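Local structure of lovastatin nonaketide synthase mokA (Monascus pilosus, 6AD3) at residues L75-E83 / F239-L250; R208-I219 / R357-F368. The protein builds the nonaketide precursor of lovastatin (monacolin K) as an iterative type I polyketide synthase, of which this chain is the condensation domain. The protein carries 1 engineered substitution. All coordinates share one frame; numbering follows the deposited sequence.

Contact 1. Residues L75-E83 / F239-L250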
loop_
_atom_site.group_PDB
_atom_site.type_symbol
_atom_site.label_atom_id
_atom_site.label_comp_id
_atom_site.label_asym_id
_atom_site.label_seq_id
_atom_site.Cartn_x
_atom_site.Cartn_y
_atom_site.Cartn_z
ATOM N N LEU A 75 1.093 -21.878 -17.377
ATOM C CA LEU A 75 2.208 -21.004 -17.113
ATOM C C LEU A 75 1.874 -19.619 -17.676
ATOM O O LEU A 75 1.272 -19.518 -18.749
ATOM C CB LEU A 75 3.439 -21.539 -17.820
ATOM C CG LEU A 75 3.784 -23.006 -17.546
ATOM C CD1 LEU A 75 4.944 -23.409 -18.419
ATOM C CD2 LEU A 75 4.123 -23.209 -16.077
ATOM N N HIS A 76 2.386 -18.579 -17.018
ATOM C CA HIS A 76 2.169 -17.179 -17.425
ATOM C C HIS A 76 3.366 -16.359 -17.065
ATOM O O HIS A 76 3.990 -16.588 -16.048
ATOM C CB HIS A 76 0.955 -16.569 -16.682
ATOM C CG HIS A 76 -0.314 -17.328 -16.865
ATOM N ND1 HIS A 76 -1.141 -17.136 -17.945
ATOM C CD2 HIS A 76 -0.955 -18.196 -16.056
ATOM C CE1 HIS A 76 -2.185 -17.934 -17.843
ATOM N NE2 HIS A 76 -2.111 -18.565 -16.691
ATOM N N PRO A 77 3.621 -15.305 -17.828
ATOM C CA PRO A 77 4.568 -14.277 -17.384
ATOM C C PRO A 77 4.094 -13.597 -16.094
ATOM O O PRO A 77 2.924 -13.606 -15.835
ATOM C CB PRO A 77 4.574 -13.269 -18.539
ATOM C CG PRO A 77 3.351 -13.554 -19.356
ATOM C CD PRO A 77 2.862 -14.930 -19.041
ATOM N N LEU A 78 5.023 -13.029 -15.315
ATOM C CA LEU A 78 4.670 -12.096 -14.257
ATOM C C LEU A 78 3.826 -10.936 -14.820
ATOM O O LEU A 78 3.984 -10.508 -15.967
ATOM C CB LEU A 78 5.920 -11.575 -13.562
ATOM C CG LEU A 78 6.882 -12.563 -12.882
ATOM C CD1 LEU A 78 7.999 -11.827 -12.156
ATOM C CD2 LEU A 78 6.144 -13.472 -11.924
ATOM N N SER A 79 2.902 -10.440 -14.025
ATOM C CA SER A 79 2.275 -9.171 -14.329
ATOM C C SER A 79 3.338 -8.082 -14.303
ATOM O O SER A 79 4.432 -8.276 -13.766
ATOM C CB SER A 79 1.171 -8.845 -13.301
ATOM O OG SER A 79 1.719 -8.416 -12.064
ATOM N N LEU A 80 3.000 -6.930 -14.859
ATOM C CA LEU A 80 3.926 -5.813 -14.900
ATOM C C LEU A 80 4.328 -5.409 -13.437
ATOM O O LEU A 80 5.506 -5.193 -13.132
ATOM C CB LEU A 80 3.280 -4.671 -15.669
ATOM C CG LEU A 80 3.207 -4.858 -17.191
ATOM C CD1 LEU A 80 2.240 -3.861 -17.806
ATOM C CD2 LEU A 80 4.591 -4.729 -17.793
ATOM N N GLY A 81 3.345 -5.309 -12.568
ATOM C CA GLY A 81 3.579 -4.983 -11.163
ATOM C C GLY A 81 4.384 -6.051 -10.463
ATOM O O GLY A 81 5.302 -5.734 -9.685
ATOM N N GLN A 82 4.065 -7.332 -10.700
ATOM C CA GLN A 82 4.901 -8.408 -10.137
ATOM C C GLN A 82 6.357 -8.310 -10.588
ATOM O O GLN A 82 7.281 -8.526 -9.805
ATOM C CB GLN A 82 4.358 -9.768 -10.503
ATOM C CG GLN A 82 3.083 -10.154 -9.774
ATOM C CD GLN A 82 2.471 -11.430 -10.317
ATOM O OE1 GLN A 82 2.678 -11.792 -11.481
ATOM N NE2 GLN A 82 1.800 -12.180 -9.448
ATOM N N GLU A 83 6.571 -7.982 -11.872
ATOM C CA GLU A 83 7.892 -7.951 -12.423
ATOM C C GLU A 83 8.771 -6.880 -11.769
ATOM O O GLU A 83 9.907 -7.160 -11.386
ATOM C CB GLU A 83 7.816 -7.737 -13.942
ATOM C CG GLU A 83 9.172 -7.652 -14.620
ATOM C CD GLU A 83 9.073 -7.515 -16.147
ATOM O OE1 GLU A 83 8.037 -7.842 -16.746
ATOM O OE2 GLU A 83 10.005 -6.964 -16.733
ATOM N N PHE A 239 -6.321 -13.827 -11.860
ATOM C CA PHE A 239 -5.264 -12.803 -11.909
ATOM C C PHE A 239 -4.519 -12.796 -13.220
ATOM O O PHE A 239 -4.327 -11.756 -13.831
ATOM C CB PHE A 239 -4.295 -13.002 -10.756
ATOM C CG PHE A 239 -3.204 -12.005 -10.723
ATOM C CD1 PHE A 239 -3.486 -10.688 -10.397
ATOM C CD2 PHE A 239 -1.989 -12.297 -11.315
ATOM C CE1 PHE A 239 -2.480 -9.715 -10.428
ATOM C CE2 PHE A 239 -0.964 -11.355 -11.322
ATOM C CZ PHE A 239 -1.214 -10.067 -10.882
ATOM N N ALA A 240 -4.093 -13.973 -13.695
ATOM C CA ALA A 240 -3.264 -14.005 -14.912
ATOM C C ALA A 240 -3.994 -13.443 -16.097
ATOM O O ALA A 240 -3.379 -12.803 -16.953
ATOM C CB ALA A 240 -2.789 -15.421 -15.198
ATOM N N ASP A 241 -5.280 -13.774 -16.219
ATOM C CA ASP A 241 -6.115 -13.230 -17.306
ATOM C C ASP A 241 -6.105 -11.693 -17.292
ATOM O O ASP A 241 -5.809 -11.032 -18.310
ATOM C CB ASP A 241 -7.540 -13.790 -17.203
ATOM C CG ASP A 241 -7.580 -15.314 -17.443
ATOM O OD1 ASP A 241 -6.763 -15.777 -18.237
ATOM O OD2 ASP A 241 -8.430 -16.029 -16.872
ATOM N N LEU A 242 -6.321 -11.126 -16.122
ATOM C CA LEU A 242 -6.346 -9.668 -16.000
ATOM C C LEU A 242 -4.979 -9.065 -16.226
ATOM O O LEU A 242 -4.852 -8.017 -16.884
ATOM C CB LEU A 242 -6.902 -9.254 -14.636
ATOM C CG LEU A 242 -8.370 -9.549 -14.427
ATOM C CD1 LEU A 242 -8.766 -9.284 -12.988
ATOM C CD2 LEU A 242 -9.233 -8.743 -15.388
ATOM N N ALA A 243 -3.943 -9.705 -15.694
ATOM C CA ALA A 243 -2.560 -9.191 -15.846
ATOM C C ALA A 243 -2.102 -9.228 -17.327
ATOM O O ALA A 243 -1.465 -8.288 -17.819
ATOM C CB ALA A 243 -1.595 -9.969 -14.970
ATOM N N THR A 244 -2.529 -10.260 -18.061
ATOM C CA THR A 244 -2.180 -10.364 -19.459
ATOM C C THR A 244 -2.825 -9.266 -20.283
ATOM O O THR A 244 -2.159 -8.675 -21.158
ATOM C CB THR A 244 -2.512 -11.759 -20.020
ATOM O OG1 THR A 244 -1.785 -12.736 -19.266
ATOM C CG2 THR A 244 -2.118 -11.883 -21.498
ATOM N N ARG A 245 -4.063 -8.908 -19.958
ATOM C CA ARG A 245 -4.726 -7.828 -20.665
ATOM C C ARG A 245 -4.003 -6.502 -20.483
ATOM O O ARG A 245 -3.870 -5.687 -21.411
ATOM C CB ARG A 245 -6.182 -7.688 -20.238
ATOM C CG ARG A 245 -7.079 -8.790 -20.772
ATOM C CD ARG A 245 -8.551 -8.464 -20.574
ATOM N NE ARG A 245 -9.332 -8.823 -21.758
ATOM C CZ ARG A 245 -10.544 -9.374 -21.729
ATOM N NH1 ARG A 245 -11.143 -9.631 -20.572
ATOM N NH2 ARG A 245 -11.162 -9.673 -22.865
ATOM N N GLN A 246 -3.468 -6.299 -19.295
ATOM C CA GLN A 246 -2.738 -5.097 -19.017
ATOM C C GLN A 246 -1.405 -5.080 -19.768
ATOM O O GLN A 246 -1.009 -4.074 -20.374
ATOM C CB GLN A 246 -2.485 -5.019 -17.497
ATOM C CG GLN A 246 -1.858 -3.726 -17.038
ATOM C CD GLN A 246 -1.603 -3.766 -15.541
ATOM O OE1 GLN A 246 -0.957 -4.689 -15.052
ATOM N NE2 GLN A 246 -2.301 -2.910 -14.806
ATOM N N ARG A 247 -0.737 -6.214 -19.816
ATOM C CA ARG A 247 0.541 -6.295 -20.544
ATOM C C ARG A 247 0.317 -6.074 -22.041
ATOM O O ARG A 247 1.037 -5.308 -22.691
ATOM C CB ARG A 247 1.171 -7.659 -20.290
ATOM C CG ARG A 247 2.625 -7.745 -20.662
ATOM C CD ARG A 247 3.218 -9.060 -20.187
ATOM N NE ARG A 247 3.767 -8.995 -18.849
ATOM C CZ ARG A 247 4.936 -8.428 -18.549
ATOM N NH1 ARG A 247 5.598 -7.723 -19.449
ATOM N NH2 ARG A 247 5.454 -8.566 -17.362
ATOM N N GLU A 248 -0.773 -6.637 -22.556
ATOM C CA GLU A 248 -1.111 -6.484 -23.990
ATOM C C GLU A 248 -1.436 -5.049 -24.351
ATOM O O GLU A 248 -1.132 -4.596 -25.454
ATOM C CB GLU A 248 -2.287 -7.406 -24.354
ATOM C CG GLU A 248 -1.844 -8.866 -24.404
ATOM C CD GLU A 248 -2.996 -9.853 -24.668
ATOM O OE1 GLU A 248 -4.167 -9.402 -24.796
ATOM O OE2 GLU A 248 -2.724 -11.081 -24.661
ATOM N N ALA A 249 -2.063 -4.332 -23.426
ATOM C CA ALA A 249 -2.356 -2.903 -23.629
ATOM C C ALA A 249 -1.055 -2.103 -23.764
ATOM O O ALA A 249 -0.920 -1.242 -24.640
ATOM C CB ALA A 249 -3.209 -2.359 -22.485
ATOM N N LEU A 250 -0.085 -2.394 -22.900
ATOM C CA LEU A 250 1.227 -1.751 -23.016
ATOM C C LEU A 250 1.888 -2.110 -24.345
ATOM O O LEU A 250 2.321 -1.214 -25.079
ATOM C CB LEU A 250 2.145 -2.142 -21.851
ATOM C CG LEU A 250 3.594 -1.696 -21.979
ATOM C CD1 LEU A 250 3.652 -0.174 -22.035
ATOM C CD2 LEU A 250 4.429 -2.250 -20.824
HETATM O O HOH W 1 0.432 -6.843 -16.180
HETATM O O HOH W 2 0.480 -4.775 -12.827
#

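Contact 2. Residues R208-I219 / R357-F368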
loop_
_atom_site.group_PDB
_atom_site.type_symbol
_atom_site.label_atom_id
_atom_site.label_comp_id
_atom_site.label_asym_id
_atom_site.label_seq_id
_atom_site.Cartn_x
_atom_site.Cartn_y
_atom_site.Cartn_z
ATOM N N ARG A 208 4.261 -10.312 -1.444
ATOM C CA ARG A 208 3.914 -9.191 -2.331
ATOM C C ARG A 208 3.210 -9.640 -3.603
ATOM O O ARG A 208 2.326 -8.959 -4.071
ATOM C CB ARG A 208 5.175 -8.428 -2.681
ATOM C CG ARG A 208 5.053 -7.338 -3.754
ATOM C CD ARG A 208 4.388 -6.093 -3.254
ATOM N NE ARG A 208 2.950 -6.253 -3.049
ATOM C CZ ARG A 208 2.168 -5.342 -2.489
ATOM N NH1 ARG A 208 2.673 -4.213 -2.048
ATOM N NH2 ARG A 208 0.867 -5.554 -2.354
ATOM N N PHE A 209 3.660 -10.739 -4.204
ATOM C CA PHE A 209 3.210 -11.079 -5.513
ATOM C C PHE A 209 1.716 -11.496 -5.581
ATOM O O PHE A 209 1.165 -11.590 -6.695
ATOM C CB PHE A 209 4.038 -12.226 -6.102
ATOM C CG PHE A 209 5.472 -11.889 -6.420
ATOM C CD1 PHE A 209 5.954 -10.602 -6.328
ATOM C CD2 PHE A 209 6.365 -12.915 -6.750
ATOM C CE1 PHE A 209 7.275 -10.341 -6.507
ATOM C CE2 PHE A 209 7.698 -12.641 -6.934
ATOM C CZ PHE A 209 8.141 -11.347 -6.872
ATOM N N VAL A 210 1.100 -11.832 -4.447
ATOM C CA VAL A 210 -0.240 -12.472 -4.437
ATOM C C VAL A 210 -1.339 -11.652 -3.792
ATOM O O VAL A 210 -2.479 -12.095 -3.755
ATOM C CB VAL A 210 -0.240 -13.894 -3.839
ATOM C CG1 VAL A 210 0.740 -14.785 -4.623
ATOM C CG2 VAL A 210 0.147 -13.865 -2.353
ATOM N N GLY A 211 -0.997 -10.477 -3.275
ATOM C CA GLY A 211 -1.981 -9.678 -2.581
ATOM C C GLY A 211 -1.772 -8.196 -2.568
ATOM O O GLY A 211 -0.827 -7.669 -3.169
ATOM N N ASP A 212 -2.732 -7.517 -1.915
ATOM C CA ASP A 212 -2.692 -6.058 -1.663
ATOM C C ASP A 212 -3.921 -5.708 -0.835
ATOM O O ASP A 212 -4.623 -6.596 -0.393
ATOM C CB ASP A 212 -2.615 -5.199 -2.983
ATOM C CG ASP A 212 -3.852 -5.319 -3.897
ATOM O OD1 ASP A 212 -4.955 -5.717 -3.465
ATOM O OD2 ASP A 212 -3.722 -4.935 -5.089
ATOM N N GLY A 213 -4.053 -4.440 -0.447
ATOM C CA GLY A 213 -5.102 -4.062 0.521
ATOM C C GLY A 213 -6.494 -4.488 0.058
ATOM O O GLY A 213 -7.324 -4.929 0.865
ATOM N N SER A 214 -6.802 -4.311 -1.230
ATOM C CA SER A 214 -8.095 -4.749 -1.745
ATOM C C SER A 214 -8.296 -6.258 -1.735
ATOM O O SER A 214 -9.396 -6.779 -1.459
ATOM C CB SER A 214 -8.326 -4.171 -3.145
ATOM O OG SER A 214 -8.378 -2.758 -3.083
ATOM N N THR A 215 -7.220 -6.992 -2.022
ATOM C CA THR A 215 -7.263 -8.419 -1.907
ATOM C C THR A 215 -7.552 -8.874 -0.488
ATOM O O THR A 215 -8.359 -9.796 -0.269
ATOM C CB THR A 215 -5.988 -9.048 -2.466
ATOM O OG1 THR A 215 -5.995 -8.853 -3.898
ATOM C CG2 THR A 215 -5.923 -10.515 -2.160
ATOM N N THR A 216 -6.913 -8.260 0.487
ATOM C CA THR A 216 -7.207 -8.584 1.893
ATOM C C THR A 216 -8.674 -8.352 2.248
ATOM O O THR A 216 -9.328 -9.242 2.783
ATOM C CB THR A 216 -6.310 -7.777 2.845
ATOM O OG1 THR A 216 -4.940 -7.999 2.488
ATOM C CG2 THR A 216 -6.523 -8.190 4.308
ATOM N N GLU A 217 -9.235 -7.223 1.786
ATOM C CA GLU A 217 -10.675 -6.954 1.966
ATOM C C GLU A 217 -11.482 -8.059 1.326
ATOM O O GLU A 217 -12.440 -8.596 1.940
ATOM C CB GLU A 217 -11.041 -5.601 1.327
ATOM C CG GLU A 217 -10.459 -4.379 2.045
ATOM C CD GLU A 217 -10.479 -3.084 1.206
ATOM O OE1 GLU A 217 -9.836 -2.073 1.629
ATOM O OE2 GLU A 217 -10.944 -3.099 0.046
ATOM N N ASN A 218 -11.119 -8.418 0.089
ATOM C CA ASN A 218 -11.885 -9.412 -0.667
ATOM C C ASN A 218 -11.844 -10.769 0.076
ATOM O O ASN A 218 -12.816 -11.503 0.058
ATOM C CB ASN A 218 -11.355 -9.587 -2.096
ATOM C CG ASN A 218 -11.665 -8.407 -3.013
ATOM O OD1 ASN A 218 -11.208 -8.373 -4.185
ATOM N ND2 ASN A 218 -12.527 -7.517 -2.561
ATOM N N ILE A 219 -10.684 -11.146 0.628
ATOM C CA ILE A 219 -10.586 -12.441 1.341
ATOM C C ILE A 219 -11.578 -12.481 2.514
ATOM O O ILE A 219 -12.284 -13.491 2.718
ATOM C CB ILE A 219 -9.141 -12.672 1.858
ATOM C CG1 ILE A 219 -8.226 -12.982 0.660
ATOM C CG2 ILE A 219 -9.109 -13.780 2.891
ATOM C CD1 ILE A 219 -6.745 -12.854 0.938
ATOM N N ARG A 357 -8.027 -0.760 -9.859
ATOM C CA ARG A 357 -9.157 -1.621 -10.129
ATOM C C ARG A 357 -10.285 -0.722 -10.620
ATOM O O ARG A 357 -10.774 0.101 -9.885
ATOM C CB ARG A 357 -9.561 -2.352 -8.862
ATOM C CG ARG A 357 -8.534 -3.357 -8.377
ATOM C CD ARG A 357 -8.844 -3.798 -6.968
ATOM N NE ARG A 357 -7.809 -4.590 -6.312
ATOM C CZ ARG A 357 -7.880 -5.902 -6.132
ATOM N NH1 ARG A 357 -8.907 -6.577 -6.595
ATOM N NH2 ARG A 357 -6.923 -6.547 -5.494
ATOM N N THR A 358 -10.658 -0.947 -11.873
ATOM C CA THR A 358 -11.382 -0.026 -12.725
ATOM C C THR A 358 -12.686 -0.591 -13.334
ATOM O O THR A 358 -13.295 0.051 -14.181
ATOM C CB THR A 358 -10.454 0.447 -13.889
ATOM O OG1 THR A 358 -10.449 -0.507 -14.950
ATOM C CG2 THR A 358 -9.019 0.567 -13.446
ATOM N N ASN A 359 -13.063 -1.801 -12.953
ATOM C CA ASN A 359 -14.269 -2.440 -13.437
ATOM C C ASN A 359 -14.663 -3.594 -12.524
ATOM O O ASN A 359 -13.946 -3.933 -11.617
ATOM C CB ASN A 359 -14.138 -2.882 -14.880
ATOM C CG ASN A 359 -13.138 -3.985 -15.061
ATOM O OD1 ASN A 359 -13.057 -4.891 -14.270
ATOM N ND2 ASN A 359 -12.370 -3.900 -16.105
ATOM N N VAL A 360 -15.821 -4.172 -12.776
ATOM C CA VAL A 360 -16.396 -5.122 -11.861
ATOM C C VAL A 360 -15.433 -6.273 -11.611
ATOM O O VAL A 360 -15.235 -6.662 -10.492
ATOM C CB VAL A 360 -17.678 -5.694 -12.514
ATOM C CG1 VAL A 360 -18.195 -6.937 -11.819
ATOM C CG2 VAL A 360 -18.739 -4.620 -12.597
ATOM N N ASP A 361 -14.853 -6.810 -12.666
ATOM C CA ASP A 361 -13.966 -7.941 -12.507
ATOM C C ASP A 361 -12.684 -7.588 -11.749
ATOM O O ASP A 361 -12.268 -8.316 -10.893
ATOM C CB ASP A 361 -13.667 -8.588 -13.840
ATOM C CG ASP A 361 -14.769 -9.557 -14.282
ATOM O OD1 ASP A 361 -15.691 -9.841 -13.529
ATOM O OD2 ASP A 361 -14.685 -10.058 -15.389
ATOM N N GLU A 362 -12.090 -6.448 -12.070
ATOM C CA GLU A 362 -10.896 -5.995 -11.371
ATOM C C GLU A 362 -11.142 -5.787 -9.890
ATOM O O GLU A 362 -10.296 -6.046 -9.086
ATOM C CB GLU A 362 -10.372 -4.685 -11.968
ATOM C CG GLU A 362 -9.912 -4.844 -13.396
ATOM C CD GLU A 362 -9.515 -3.510 -14.062
ATOM O OE1 GLU A 362 -8.947 -3.603 -15.156
ATOM O OE2 GLU A 362 -10.022 -2.426 -13.654
ATOM N N LEU A 363 -12.326 -5.294 -9.532
ATOM C CA LEU A 363 -12.654 -5.098 -8.140
ATOM C C LEU A 363 -12.794 -6.407 -7.377
ATOM O O LEU A 363 -12.478 -6.448 -6.197
ATOM C CB LEU A 363 -13.944 -4.295 -7.995
ATOM C CG LEU A 363 -13.835 -2.841 -8.411
ATOM C CD1 LEU A 363 -15.263 -2.263 -8.611
ATOM C CD2 LEU A 363 -13.091 -2.037 -7.349
ATOM N N ALA A 364 -13.317 -7.447 -8.044
ATOM C CA ALA A 364 -13.623 -8.744 -7.402
ATOM C C ALA A 364 -12.424 -9.695 -7.361
ATOM O O ALA A 364 -12.378 -10.614 -6.560
ATOM C CB ALA A 364 -14.793 -9.405 -8.114
ATOM N N GLY A 365 -11.424 -9.407 -8.161
ATOM C CA GLY A 365 -10.294 -10.316 -8.331
ATOM C C GLY A 365 -9.358 -10.309 -7.111
ATOM O O GLY A 365 -9.319 -9.356 -6.328
ATOM N N MET A 366 -8.571 -11.362 -6.996
ATOM C CA MET A 366 -7.505 -11.437 -6.032
ATOM C C MET A 366 -6.171 -11.229 -6.736
ATOM O O MET A 366 -5.997 -11.612 -7.892
ATOM C CB MET A 366 -7.502 -12.810 -5.339
ATOM C CG MET A 366 -8.794 -13.199 -4.658
ATOM S SD MET A 366 -9.172 -12.106 -3.253
ATOM C CE MET A 366 -10.573 -12.984 -2.560
ATOM N N GLY A 367 -5.228 -10.634 -6.016
ATOM C CA GLY A 367 -3.854 -10.550 -6.431
ATOM C C GLY A 367 -3.301 -9.144 -6.208
ATOM O O GLY A 367 -3.858 -8.355 -5.419
ATOM N N PHE A 368 -2.158 -8.878 -6.821
ATOM C CA PHE A 368 -1.395 -7.664 -6.587
ATOM C C PHE A 368 -1.638 -6.670 -7.717
ATOM O O PHE A 368 -1.044 -6.788 -8.784
ATOM C CB PHE A 368 0.094 -7.994 -6.466
ATOM C CG PHE A 368 0.993 -6.805 -6.402
ATOM C CD1 PHE A 368 0.610 -5.653 -5.744
ATOM C CD2 PHE A 368 2.264 -6.849 -6.985
ATOM C CE1 PHE A 368 1.483 -4.584 -5.602
ATOM C CE2 PHE A 368 3.134 -5.772 -6.851
ATOM C CZ PHE A 368 2.726 -4.629 -6.190
HETATM O O HOH W 3 -1.039 -11.071 -7.995
HETATM O O HOH W 4 -5.500 -3.027 -5.604
#

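Contact 1. Residues L75-E83 / F239-L250
Arg247 NH2 is gripped by two acceptors, Leu78 O and Glu83 OE1, each 2.8 Å away. Both lie at the edge of the guanidinium, close to its plane. The bond to Glu83 OE1 is straight (164° at the hydrogen) and forms a salt bridge, with carboxylate and guanidinium nearly coplanar. Arg247 NE adds a weak bond to the same Leu78 O. A bend at chi3 (-90°) turns the guanidinium out of the line of its methylenes toward these acceptors. The other carboxylate oxygen of Glu83 pairs with Arg87, so two arginines, Arg247 and Arg87, hold one carboxylate. Leu80 CD2 lies over one face of the Arg247 guanidinium, 3.6 Å from NH1, and also touches Leu250 CD2. The contact sets helix 239-251 of the condensation domain against the point where strand 72-77 gives way to helix 80-91. That helix starts with a capping box: Gln82 N donates to Ser79 OG and Ser79 N to Gln82 OE1. Ser79 CB presses on Ala243 CB at 3.4 Å, a tight carbon pair. Ser79 OG also sits at the edge of the Phe239 ring. Gln82 NE2 comes within 3.4 Å of Phe239 CE2, with amide and ring planes 53° apart. Two waters extend the cap region across the interface. They accept from Leu80 N and Gly81 N and both donate to Gln246 OE1; the first also donates to Ala243 O. Toward the strand, Ala240 CB stands over the centre of the His76 ring, 3.4 Å from its centroid, in a CH-pi contact.

Contact 2. Residues R208-I219 / R357-F368
Thr215 OG1 donates to Gly367 O at 2.7 Å, in the carbonyl plane and on a lone pair. It also accepts from Arg357 NH2. Arg357 NH2 also makes a salt bridge to Asp212 OD1 (2.9 Å), on the syn side of the carboxylate. Asp212 OD1 takes a second bond, from Thr215 N, which caps helix 213-227. Asp212 OD2 accepts from Phe369 N and Ala370 N, and from a water that links it to Arg357 NE. Ser214 CB lies over one guanidinium face, 3.2 Å from Arg357 NE. Gly367 has backbone angles that call for glycine, and its CA rests 3.4 Å from Val210 O. Next to it the Arg208 guanidinium lies flat on the Phe368 ring, planes 12° apart, and Arg208 NH1 pairs with Glu462. Met366, bent at chi2 (-65°), packs its SD and CE against Asn218 CB, CE at 3.5 Å, and reaches Ile219. The contact loosens at helix 360-364, where Leu363 and Ala364 are exposed and meet the other segment at its margin. His207 to Gly213 occupy the place of the HHxxxDG motif of condensation domains, with Arg208 at the second histidine position. The Asp212 to Arg357 salt bridge is consistent with a structural role for the motif aspartate.

How the contacts relate
Contact 2 is buried and nearer the centre of the chain; contact 1, on the same side, lies farther out and is partly buried. Their centres are about 14 Å apart and they touch: Gln82 NE2 probably donates to Phe209 O at 2.9 Å, and Phe239 packs on the backbone of Met366 and Phe368. Helices 213-227 and 239-251 follow each other in the chain, one in each contact. Contact 1 joins helix 239-251 to strand 72-77 and the first turn of helix 80-91; contact 2 joins the motif loop to the connection between strands 348-354 and 371-377. Both use an arginine-carboxylate pair beside a capped helix start. In contact 2 the pair is buried; in contact 1 both members are partly exposed.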